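Local structure of alternansucrase (Leuconostoc mesenteroides, 6HVG) at residues D1093-F1101 against G1250-A1258; L1164-R1174 against F1187-S1198. The protein belongs to glycoside hydrolase family 70, large multidomain proteins with a TIM-barrel-related core, and also carries cell-wall-binding-type repeats and a bound calcium ion. All blocks are in the same frame, centred on the assembly; numbering follows the deposited sequence.

Contact 1. Residues D1093-F1101 against G1250-A1258; sequences DTNYGGMSF and GTNILHRGA
A loop that follows strand 1089-1090 meets the turn leaving strand 1248-1252, and Gly1098 lies here over one face of the His1255 imidazole. Its CA is 3.6 Å from the centroid of the His1255 ring and only 5° off the ring normal, a CH-pi contact. His1255 CG stands anti to its own carbonyl carbon (chi1 -63°), which places the ring against the glycine. Two CA-H...O contacts add to it: Gly1097 CA to Leu1254 O at 3.5 Å, and Gly1098 CA to Ile1253 O at the same distance. With no side chain on either glycine, the two backbones come close. Both segments lie in the family 70 region, and strand 1248-1252 belongs to a six-stranded antiparallel sheet. Asn1252, the last residue of that strand, points toward the loop. A water bridges the two segments here. Water 1 accepts from Met1099 N and from Asn1252 ND2 (2.7 Å), and it donates to Ile1253 O. Within the loop, Asn1095 ND2 donates to Gly1098 O at 3.2 Å, from above the carbonyl plane, and so links the two residues. The extended Arg1256 side chain brings NH2 to 3.2 Å from Tyr1096 O. Its guanidinium is also bonded to Val1193 O and Asn1195 OD1, while Glu520 takes the backbone N-H groups of His1255 and Arg1256.

Contact 2. Residues L1164-R1174 against F1187-S1198; sequences LPGKEVVTATR and FVNLLYVANTKS
Glu1168 OE1 accepts a hydrogen bond from Thr1196 OG1 (2.5 Å). The two side chains cross at about a right angle. Thr1196 OG1 sits between its backbone N and carbonyl carbon (chi1 47°), which turns it to the carboxylate. Glu1168 OE1 also accepts from the backbone N of Ala1245. Just before the first strand, Leu1164 O accepts from Asn1195 ND2 at 2.9 Å, in the carbonyl plane. The strands form an antiparallel pair of neighbours, successive in the chain. Paired backbone bonds join Glu1168 with Ala1194, Val1170 with Tyr1192, and Ala1172 with Leu1190. A classic beta bulge puts Thr1196 and Lys1197 both opposite Gly1166, whose O takes both N-H groups. A G1 bulge puts Asn1189 and Leu1190 opposite Ala1172. Asn1189 N donates to Thr1173 OG1 at 3.2 Å, nearly straight at 170°, and water 3 joins that hydroxyl to Asn1189 OD1. Ala1172 O lies at the edge of the Phe1187 ring, 3.2 Å from Phe1187 CE1, and the same CE1 is 3.9 Å from Ala1172 CB. Packing follows the two faces. On one, Val1169 CG1 lies 4.0 Å from Leu1191 CB, and Lys1167 CD rests on Val1193 CG1 at 3.7 Å. On the other, Val1170 CG2 meets Tyr1192 CB. Strand 1190-1197 is outermost in the six-stranded sheet. Strand 1166-1175 lies between it and strand 534-537, whose Leu535 and Tyr537 touch the side chains of Val1170, Tyr1192 and Ala1194.

In the fold
Contact 2 is the buried one and joins two neighbouring strands of the six-stranded sheet. Contact 1 is partly buried and joins a loop to the turn after another strand of that sheet, nearer the centre of the chain. Their chemistry differs accordingly. The strand pair relies on backbone hydrogen bonds interrupted by two bulges, a few side-chain bonds and apolar packing, whereas the loop contact relies on glycine CH groups, an imidazole face and one water. The Arg1256 guanidinium joins the two contacts, and Tyr1096 also packs on Leu1164 and Asn1195. Along the chain, contact 2 is nested inside the loop closed by contact 1.

Contact 1. Residues D1093-F1101 against G1250-A1258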
loop_
_atom_site.group_PDB
_atom_site.type_symbol
_atom_site.label_atom_id
_atom_site.label_comp_id
_atom_site.label_asym_id
_atom_site.label_seq_id
_atom_site.Cartn_x
_atom_site.Cartn_y
_atom_site.Cartn_z
ATOM N N ASP A 1093 -16.073 -7.048 10.224
ATOM C CA ASP A 1093 -15.192 -8.206 10.076
ATOM C C ASP A 1093 -15.529 -9.074 8.869
ATOM O O ASP A 1093 -14.789 -10.009 8.580
ATOM C CB ASP A 1093 -15.231 -9.056 11.349
ATOM C CG ASP A 1093 -14.526 -8.380 12.522
ATOM O OD1 ASP A 1093 -13.664 -7.515 12.276
ATOM O OD2 ASP A 1093 -14.808 -8.733 13.679
ATOM N N THR A 1094 -16.616 -8.755 8.162
ATOM C CA THR A 1094 -17.047 -9.538 7.005
ATOM C C THR A 1094 -16.003 -9.508 5.901
ATOM O O THR A 1094 -15.517 -8.454 5.534
ATOM C CB THR A 1094 -18.396 -9.031 6.453
ATOM O OG1 THR A 1094 -19.362 -9.015 7.514
ATOM C CG2 THR A 1094 -18.910 -9.935 5.314
ATOM N N ASN A 1095 -15.669 -10.677 5.374
ATOM C CA ASN A 1095 -14.541 -10.822 4.454
ATOM C C ASN A 1095 -14.701 -12.083 3.614
ATOM O O ASN A 1095 -14.446 -13.195 4.083
ATOM C CB ASN A 1095 -13.248 -10.885 5.268
ATOM C CG ASN A 1095 -12.019 -11.125 4.419
ATOM O OD1 ASN A 1095 -11.505 -12.243 4.337
ATOM N ND2 ASN A 1095 -11.536 -10.071 3.791
ATOM N N TYR A 1096 -15.150 -11.886 2.380
ATOM C CA TYR A 1096 -15.466 -12.986 1.466
ATOM C C TYR A 1096 -14.234 -13.614 0.791
ATOM O O TYR A 1096 -14.225 -14.789 0.420
ATOM C CB TYR A 1096 -16.521 -12.524 0.452
ATOM C CG TYR A 1096 -17.826 -12.221 1.154
ATOM C CD1 TYR A 1096 -18.493 -13.203 1.908
ATOM C CD2 TYR A 1096 -18.377 -10.954 1.119
ATOM C CE1 TYR A 1096 -19.679 -12.923 2.577
ATOM C CE2 TYR A 1096 -19.561 -10.664 1.787
ATOM C CZ TYR A 1096 -20.212 -11.649 2.511
ATOM O OH TYR A 1096 -21.396 -11.365 3.154
ATOM N N GLY A 1097 -13.194 -12.826 0.656
ATOM C CA GLY A 1097 -11.897 -13.333 0.273
ATOM C C GLY A 1097 -10.932 -12.163 0.344
ATOM O O GLY A 1097 -11.345 -10.990 0.513
ATOM N N GLY A 1098 -9.647 -12.466 0.228
ATOM C CA GLY A 1098 -8.647 -11.414 0.114
ATOM C C GLY A 1098 -8.332 -10.743 1.426
ATOM O O GLY A 1098 -8.824 -11.149 2.484
ATOM N N MET A 1099 -7.512 -9.702 1.348
ATOM C CA MET A 1099 -7.081 -8.980 2.534
ATOM C C MET A 1099 -8.179 -8.031 3.005
ATOM O O MET A 1099 -8.744 -7.278 2.223
ATOM C CB MET A 1099 -5.812 -8.201 2.247
ATOM C CG MET A 1099 -4.658 -9.072 1.792
ATOM S SD MET A 1099 -3.134 -8.140 1.640
ATOM C CE MET A 1099 -2.755 -7.828 3.359
ATOM N N SER A 1100 -8.495 -8.100 4.293
ATOM C CA SER A 1100 -9.356 -7.125 4.939
ATOM C C SER A 1100 -8.547 -5.838 5.088
ATOM O O SER A 1100 -7.311 -5.886 5.229
ATOM C CB SER A 1100 -9.790 -7.658 6.300
ATOM O OG SER A 1100 -10.847 -6.877 6.839
ATOM N N PHE A 1101 -9.219 -4.689 5.041
ATOM C CA PHE A 1101 -8.535 -3.399 5.251
ATOM C C PHE A 1101 -8.916 -2.780 6.606
ATOM O O PHE A 1101 -9.984 -3.073 7.128
ATOM C CB PHE A 1101 -8.877 -2.466 4.107
ATOM C CG PHE A 1101 -8.017 -1.249 4.037
ATOM C CD1 PHE A 1101 -6.655 -1.356 3.850
ATOM C CD2 PHE A 1101 -8.586 0.024 4.140
ATOM C CE1 PHE A 1101 -5.871 -0.213 3.797
ATOM C CE2 PHE A 1101 -7.822 1.164 4.087
ATOM C CZ PHE A 1101 -6.459 1.048 3.911
ATOM N N GLY A 1250 -13.944 -3.498 -10.993
ATOM C CA GLY A 1250 -13.196 -4.661 -10.560
ATOM C C GLY A 1250 -13.203 -4.860 -9.072
ATOM O O GLY A 1250 -14.121 -4.406 -8.380
ATOM N N THR A 1251 -12.195 -5.579 -8.589
ATOM C CA THR A 1251 -12.102 -5.963 -7.194
ATOM C C THR A 1251 -10.636 -6.164 -6.823
ATOM O O THR A 1251 -9.793 -6.372 -7.675
ATOM C CB THR A 1251 -12.866 -7.278 -6.907
ATOM O OG1 THR A 1251 -12.625 -7.684 -5.554
ATOM C CG2 THR A 1251 -12.409 -8.392 -7.821
ATOM N N ASN A 1252 -10.348 -6.090 -5.532
ATOM C CA ASN A 1252 -9.097 -6.594 -5.027
ATOM C C ASN A 1252 -9.135 -8.118 -5.161
ATOM O O ASN A 1252 -10.205 -8.724 -5.098
ATOM C CB ASN A 1252 -8.891 -6.191 -3.564
ATOM C CG ASN A 1252 -9.982 -6.713 -2.661
ATOM O OD1 ASN A 1252 -11.171 -6.467 -2.895
ATOM N ND2 ASN A 1252 -9.596 -7.436 -1.625
ATOM N N ILE A 1253 -7.978 -8.734 -5.372
ATOM C CA ILE A 1253 -7.910 -10.168 -5.559
ATOM C C ILE A 1253 -8.513 -10.908 -4.363
ATOM O O ILE A 1253 -8.251 -10.553 -3.220
ATOM C CB ILE A 1253 -6.472 -10.660 -5.820
ATOM C CG1 ILE A 1253 -5.534 -10.310 -4.674
ATOM C CG2 ILE A 1253 -5.958 -10.121 -7.129
ATOM C CD1 ILE A 1253 -4.117 -10.796 -4.873
ATOM N N LEU A 1254 -9.324 -11.927 -4.645
ATOM C CA LEU A 1254 -10.082 -12.631 -3.612
ATOM C C LEU A 1254 -9.508 -13.974 -3.185
ATOM O O LEU A 1254 -10.160 -14.701 -2.424
ATOM C CB LEU A 1254 -11.537 -12.828 -4.068
ATOM C CG LEU A 1254 -12.311 -11.543 -4.390
ATOM C CD1 LEU A 1254 -13.780 -11.837 -4.595
ATOM C CD2 LEU A 1254 -12.179 -10.518 -3.287
ATOM N N HIS A 1255 -8.300 -14.295 -3.657
ATOM C CA HIS A 1255 -7.567 -15.505 -3.223
ATOM C C HIS A 1255 -8.259 -16.830 -3.610
ATOM O O HIS A 1255 -8.151 -17.845 -2.914
ATOM C CB HIS A 1255 -7.326 -15.473 -1.701
ATOM C CG HIS A 1255 -6.473 -14.339 -1.245
ATOM N ND1 HIS A 1255 -5.972 -14.261 0.036
ATOM C CD2 HIS A 1255 -6.013 -13.251 -1.901
ATOM C CE1 HIS A 1255 -5.253 -13.160 0.154
ATOM N NE2 HIS A 1255 -5.255 -12.535 -1.009
ATOM N N ARG A 1256 -8.976 -16.805 -4.714
ATOM C CA ARG A 1256 -9.778 -17.950 -5.112
ATOM C C ARG A 1256 -9.107 -18.804 -6.193
ATOM O O ARG A 1256 -9.351 -20.018 -6.256
ATOM C CB ARG A 1256 -11.158 -17.482 -5.570
ATOM C CG ARG A 1256 -12.049 -17.229 -4.381
ATOM C CD ARG A 1256 -13.350 -16.549 -4.735
ATOM N NE ARG A 1256 -14.136 -16.365 -3.523
ATOM C CZ ARG A 1256 -15.215 -15.599 -3.419
ATOM N NH1 ARG A 1256 -15.662 -14.919 -4.457
ATOM N NH2 ARG A 1256 -15.857 -15.513 -2.265
ATOM N N GLY A 1257 -8.300 -18.162 -7.038
ATOM C CA GLY A 1257 -7.497 -18.861 -8.008
ATOM C C GLY A 1257 -7.866 -18.504 -9.433
ATOM O O GLY A 1257 -8.993 -18.071 -9.710
ATOM N N ALA A 1258 -6.909 -18.686 -10.339
ATOM C CA ALA A 1258 -7.141 -18.410 -11.743
ATOM C C ALA A 1258 -8.158 -19.369 -12.360
ATOM O O ALA A 1258 -8.862 -19.009 -13.311
ATOM C CB ALA A 1258 -5.835 -18.491 -12.505
HETATM O O HOH W 1 -7.161 -8.613 -1.330
#

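Contact 2. Residues L1164-R1174 against F1187-S1198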
loop_
_atom_site.group_PDB
_atom_site.type_symbol
_atom_site.label_atom_id
_atom_site.label_comp_id
_atom_site.label_asym_id
_atom_site.label_seq_id
_atom_site.Cartn_x
_atom_site.Cartn_y
_atom_site.Cartn_z
ATOM N N LEU A 1164 -20.024 -7.402 -0.452
ATOM C CA LEU A 1164 -21.304 -7.676 -1.103
ATOM C C LEU A 1164 -21.567 -9.194 -1.032
ATOM O O LEU A 1164 -20.701 -9.971 -1.388
ATOM C CB LEU A 1164 -21.248 -7.205 -2.549
ATOM C CG LEU A 1164 -20.918 -5.714 -2.697
ATOM C CD1 LEU A 1164 -20.344 -5.400 -4.061
ATOM C CD2 LEU A 1164 -22.129 -4.838 -2.449
ATOM N N PRO A 1165 -22.757 -9.616 -0.551
ATOM C CA PRO A 1165 -22.954 -11.023 -0.192
ATOM C C PRO A 1165 -23.231 -12.003 -1.347
ATOM O O PRO A 1165 -23.148 -13.211 -1.139
ATOM C CB PRO A 1165 -24.174 -10.974 0.725
ATOM C CG PRO A 1165 -24.958 -9.812 0.222
ATOM C CD PRO A 1165 -23.927 -8.793 -0.183
ATOM N N GLY A 1166 -23.531 -11.498 -2.536
ATOM C CA GLY A 1166 -23.954 -12.346 -3.641
ATOM C C GLY A 1166 -22.867 -12.518 -4.695
ATOM O O GLY A 1166 -22.243 -11.530 -5.117
ATOM N N LYS A 1167 -22.666 -13.767 -5.140
ATOM C CA LYS A 1167 -21.583 -14.102 -6.077
ATOM C C LYS A 1167 -22.052 -14.094 -7.508
ATOM O O LYS A 1167 -23.179 -14.436 -7.786
ATOM C CB LYS A 1167 -20.989 -15.478 -5.778
ATOM C CG LYS A 1167 -20.497 -15.668 -4.351
ATOM C CD LYS A 1167 -19.755 -16.993 -4.190
ATOM C CE LYS A 1167 -19.402 -17.234 -2.739
ATOM N NZ LYS A 1167 -18.440 -18.346 -2.584
ATOM N N GLU A 1168 -21.171 -13.656 -8.398
ATOM C CA GLU A 1168 -21.384 -13.715 -9.845
ATOM C C GLU A 1168 -20.080 -14.150 -10.496
ATOM O O GLU A 1168 -19.017 -14.111 -9.862
ATOM C CB GLU A 1168 -21.747 -12.366 -10.437
ATOM C CG GLU A 1168 -23.055 -11.761 -9.973
ATOM C CD GLU A 1168 -23.275 -10.383 -10.581
ATOM O OE1 GLU A 1168 -22.693 -9.410 -10.047
ATOM O OE2 GLU A 1168 -23.985 -10.256 -11.614
ATOM N N VAL A 1169 -20.170 -14.581 -11.752
ATOM C CA VAL A 1169 -18.989 -14.982 -12.488
ATOM C C VAL A 1169 -18.653 -13.856 -13.440
ATOM O O VAL A 1169 -19.441 -13.527 -14.313
ATOM C CB VAL A 1169 -19.179 -16.313 -13.251
ATOM C CG1 VAL A 1169 -17.957 -16.633 -14.094
ATOM C CG2 VAL A 1169 -19.430 -17.445 -12.275
ATOM N N VAL A 1170 -17.473 -13.273 -13.252
ATOM C CA VAL A 1170 -16.976 -12.179 -14.093
ATOM C C VAL A 1170 -15.837 -12.698 -14.970
ATOM O O VAL A 1170 -15.277 -13.763 -14.692
ATOM C CB VAL A 1170 -16.424 -10.988 -13.240
ATOM C CG1 VAL A 1170 -17.466 -10.490 -12.252
ATOM C CG2 VAL A 1170 -15.128 -11.371 -12.511
ATOM N N THR A 1171 -15.513 -11.942 -16.019
ATOM C CA THR A 1171 -14.303 -12.159 -16.809
ATOM C C THR A 1171 -13.259 -11.135 -16.354
ATOM O O THR A 1171 -13.472 -9.930 -16.481
ATOM C CB THR A 1171 -14.571 -11.993 -18.315
ATOM O OG1 THR A 1171 -15.403 -13.050 -18.769
ATOM C CG2 THR A 1171 -13.283 -12.066 -19.098
ATOM N N ALA A 1172 -12.125 -11.614 -15.857
ATOM C CA ALA A 1172 -11.204 -10.765 -15.132
ATOM C C ALA A 1172 -9.783 -10.847 -15.634
ATOM O O ALA A 1172 -9.303 -11.915 -16.000
ATOM C CB ALA A 1172 -11.242 -11.105 -13.646
ATOM N N THR A 1173 -9.104 -9.709 -15.604
ATOM C CA THR A 1173 -7.690 -9.610 -15.920
ATOM C C THR A 1173 -6.956 -9.004 -14.735
ATOM O O THR A 1173 -7.456 -8.075 -14.109
ATOM C CB THR A 1173 -7.482 -8.702 -17.140
ATOM O OG1 THR A 1173 -8.208 -9.220 -18.257
ATOM C CG2 THR A 1173 -6.014 -8.583 -17.511
ATOM N N ARG A 1174 -5.772 -9.530 -14.418
ATOM C CA ARG A 1174 -4.944 -9.019 -13.314
ATOM C C ARG A 1174 -4.276 -7.725 -13.707
ATOM O O ARG A 1174 -3.588 -7.661 -14.711
ATOM C CB ARG A 1174 -3.900 -10.037 -12.920
ATOM C CG ARG A 1174 -2.976 -9.633 -11.793
ATOM C CD ARG A 1174 -3.658 -9.771 -10.438
ATOM N NE ARG A 1174 -2.706 -9.557 -9.369
ATOM C CZ ARG A 1174 -2.206 -8.365 -9.053
ATOM N NH1 ARG A 1174 -2.588 -7.253 -9.698
ATOM N NH2 ARG A 1174 -1.321 -8.277 -8.071
ATOM N N PHE A 1187 -2.935 -14.403 -15.948
ATOM C CA PHE A 1187 -4.299 -14.075 -15.576
ATOM C C PHE A 1187 -4.857 -12.997 -16.507
ATOM O O PHE A 1187 -4.837 -11.817 -16.191
ATOM C CB PHE A 1187 -4.346 -13.641 -14.125
ATOM C CG PHE A 1187 -5.695 -13.812 -13.473
ATOM C CD1 PHE A 1187 -6.839 -13.219 -14.003
ATOM C CD2 PHE A 1187 -5.812 -14.544 -12.301
ATOM C CE1 PHE A 1187 -8.058 -13.348 -13.369
ATOM C CE2 PHE A 1187 -7.030 -14.658 -11.667
ATOM C CZ PHE A 1187 -8.152 -14.066 -12.204
ATOM N N VAL A 1188 -5.336 -13.426 -17.671
ATOM C CA VAL A 1188 -5.932 -12.547 -18.653
ATOM C C VAL A 1188 -7.246 -13.137 -19.146
ATOM O O VAL A 1188 -7.306 -14.309 -19.516
ATOM C CB VAL A 1188 -4.966 -12.326 -19.817
ATOM C CG1 VAL A 1188 -5.544 -11.361 -20.841
ATOM C CG2 VAL A 1188 -3.648 -11.784 -19.292
ATOM N N ASN A 1189 -8.299 -12.320 -19.137
ATOM C CA ASN A 1189 -9.632 -12.719 -19.566
ATOM C C ASN A 1189 -10.088 -14.076 -19.038
ATOM O O ASN A 1189 -10.690 -14.840 -19.776
ATOM C CB ASN A 1189 -9.721 -12.684 -21.081
ATOM C CG ASN A 1189 -9.498 -11.289 -21.643
ATOM O OD1 ASN A 1189 -10.168 -10.344 -21.284
ATOM N ND2 ASN A 1189 -8.578 -11.170 -22.558
ATOM N N LEU A 1190 -9.817 -14.356 -17.762
ATOM C CA LEU A 1190 -10.243 -15.615 -17.112
ATOM C C LEU A 1190 -11.545 -15.456 -16.333
ATOM O O LEU A 1190 -11.851 -14.377 -15.834
ATOM C CB LEU A 1190 -9.188 -16.130 -16.128
ATOM C CG LEU A 1190 -7.772 -16.322 -16.672
ATOM C CD1 LEU A 1190 -6.900 -16.938 -15.590
ATOM C CD2 LEU A 1190 -7.760 -17.188 -17.909
ATOM N N LEU A 1191 -12.304 -16.537 -16.228
ATOM C CA LEU A 1191 -13.544 -16.500 -15.478
ATOM C C LEU A 1191 -13.211 -16.630 -13.999
ATOM O O LEU A 1191 -12.345 -17.415 -13.588
ATOM C CB LEU A 1191 -14.539 -17.584 -15.933
ATOM C CG LEU A 1191 -15.037 -17.562 -17.388
ATOM C CD1 LEU A 1191 -16.384 -18.268 -17.511
ATOM C CD2 LEU A 1191 -15.151 -16.169 -17.971
ATOM N N TYR A 1192 -13.920 -15.836 -13.204
ATOM C CA TYR A 1192 -13.612 -15.668 -11.790
ATOM C C TYR A 1192 -14.912 -15.474 -11.054
ATOM O O TYR A 1192 -15.837 -14.870 -11.595
ATOM C CB TYR A 1192 -12.742 -14.430 -11.609
ATOM C CG TYR A 1192 -12.017 -14.339 -10.301
ATOM C CD1 TYR A 1192 -10.820 -14.986 -10.114
ATOM C CD2 TYR A 1192 -12.493 -13.550 -9.282
ATOM C CE1 TYR A 1192 -10.131 -14.888 -8.920
ATOM C CE2 TYR A 1192 -11.821 -13.445 -8.089
ATOM C CZ TYR A 1192 -10.638 -14.113 -7.911
ATOM O OH TYR A 1192 -9.968 -14.013 -6.706
ATOM N N VAL A 1193 -14.982 -16.010 -9.839
ATOM C CA VAL A 1193 -16.127 -15.806 -8.970
ATOM C C VAL A 1193 -15.794 -14.639 -8.067
ATOM O O VAL A 1193 -14.876 -14.713 -7.274
ATOM C CB VAL A 1193 -16.411 -17.034 -8.100
ATOM C CG1 VAL A 1193 -17.466 -16.720 -7.058
ATOM C CG2 VAL A 1193 -16.886 -18.183 -8.960
ATOM N N ALA A 1194 -16.551 -13.560 -8.206
ATOM C CA ALA A 1194 -16.386 -12.384 -7.376
ATOM C C ALA A 1194 -17.627 -12.159 -6.532
ATOM O O ALA A 1194 -18.677 -12.712 -6.818
ATOM C CB ALA A 1194 -16.127 -11.175 -8.250
ATOM N N ASN A 1195 -17.484 -11.364 -5.475
ATOM C CA ASN A 1195 -18.614 -10.963 -4.654
ATOM C C ASN A 1195 -19.037 -9.544 -5.039
ATOM O O ASN A 1195 -18.490 -8.581 -4.545
ATOM C CB ASN A 1195 -18.272 -11.069 -3.170
ATOM C CG ASN A 1195 -18.530 -12.442 -2.613
ATOM O OD1 ASN A 1195 -17.689 -13.308 -2.702
ATOM N ND2 ASN A 1195 -19.706 -12.651 -2.041
ATOM N N THR A 1196 -20.035 -9.451 -5.910
ATOM C CA THR A 1196 -20.396 -8.200 -6.564
ATOM C C THR A 1196 -21.846 -7.767 -6.387
ATOM O O THR A 1196 -22.197 -6.642 -6.736
ATOM C CB THR A 1196 -20.165 -8.329 -8.083
ATOM O OG1 THR A 1196 -20.732 -9.569 -8.540
ATOM C CG2 THR A 1196 -18.682 -8.306 -8.388
ATOM N N LYS A 1197 -22.686 -8.647 -5.855
ATOM C CA LYS A 1197 -24.126 -8.430 -5.841
ATOM C C LYS A 1197 -24.581 -8.082 -4.439
ATOM O O LYS A 1197 -24.271 -8.777 -3.491
ATOM C CB LYS A 1197 -24.828 -9.693 -6.334
ATOM C CG LYS A 1197 -26.172 -9.464 -6.986
ATOM C CD LYS A 1197 -26.898 -10.776 -7.262
ATOM C CE LYS A 1197 -26.959 -11.113 -8.741
ATOM N NZ LYS A 1197 -27.768 -12.345 -8.973
ATOM N N SER A 1198 -25.313 -6.993 -4.310
ATOM C CA SER A 1198 -25.856 -6.548 -3.027
ATOM C C SER A 1198 -27.084 -7.372 -2.612
ATOM O O SER A 1198 -27.682 -8.058 -3.450
ATOM C CB SER A 1198 -26.235 -5.076 -3.174
ATOM O OG SER A 1198 -26.662 -4.548 -1.947
HETATM O O HOH W 2 -20.941 -15.261 -0.514
HETATM O O HOH W 3 -8.280 -8.047 -20.523
#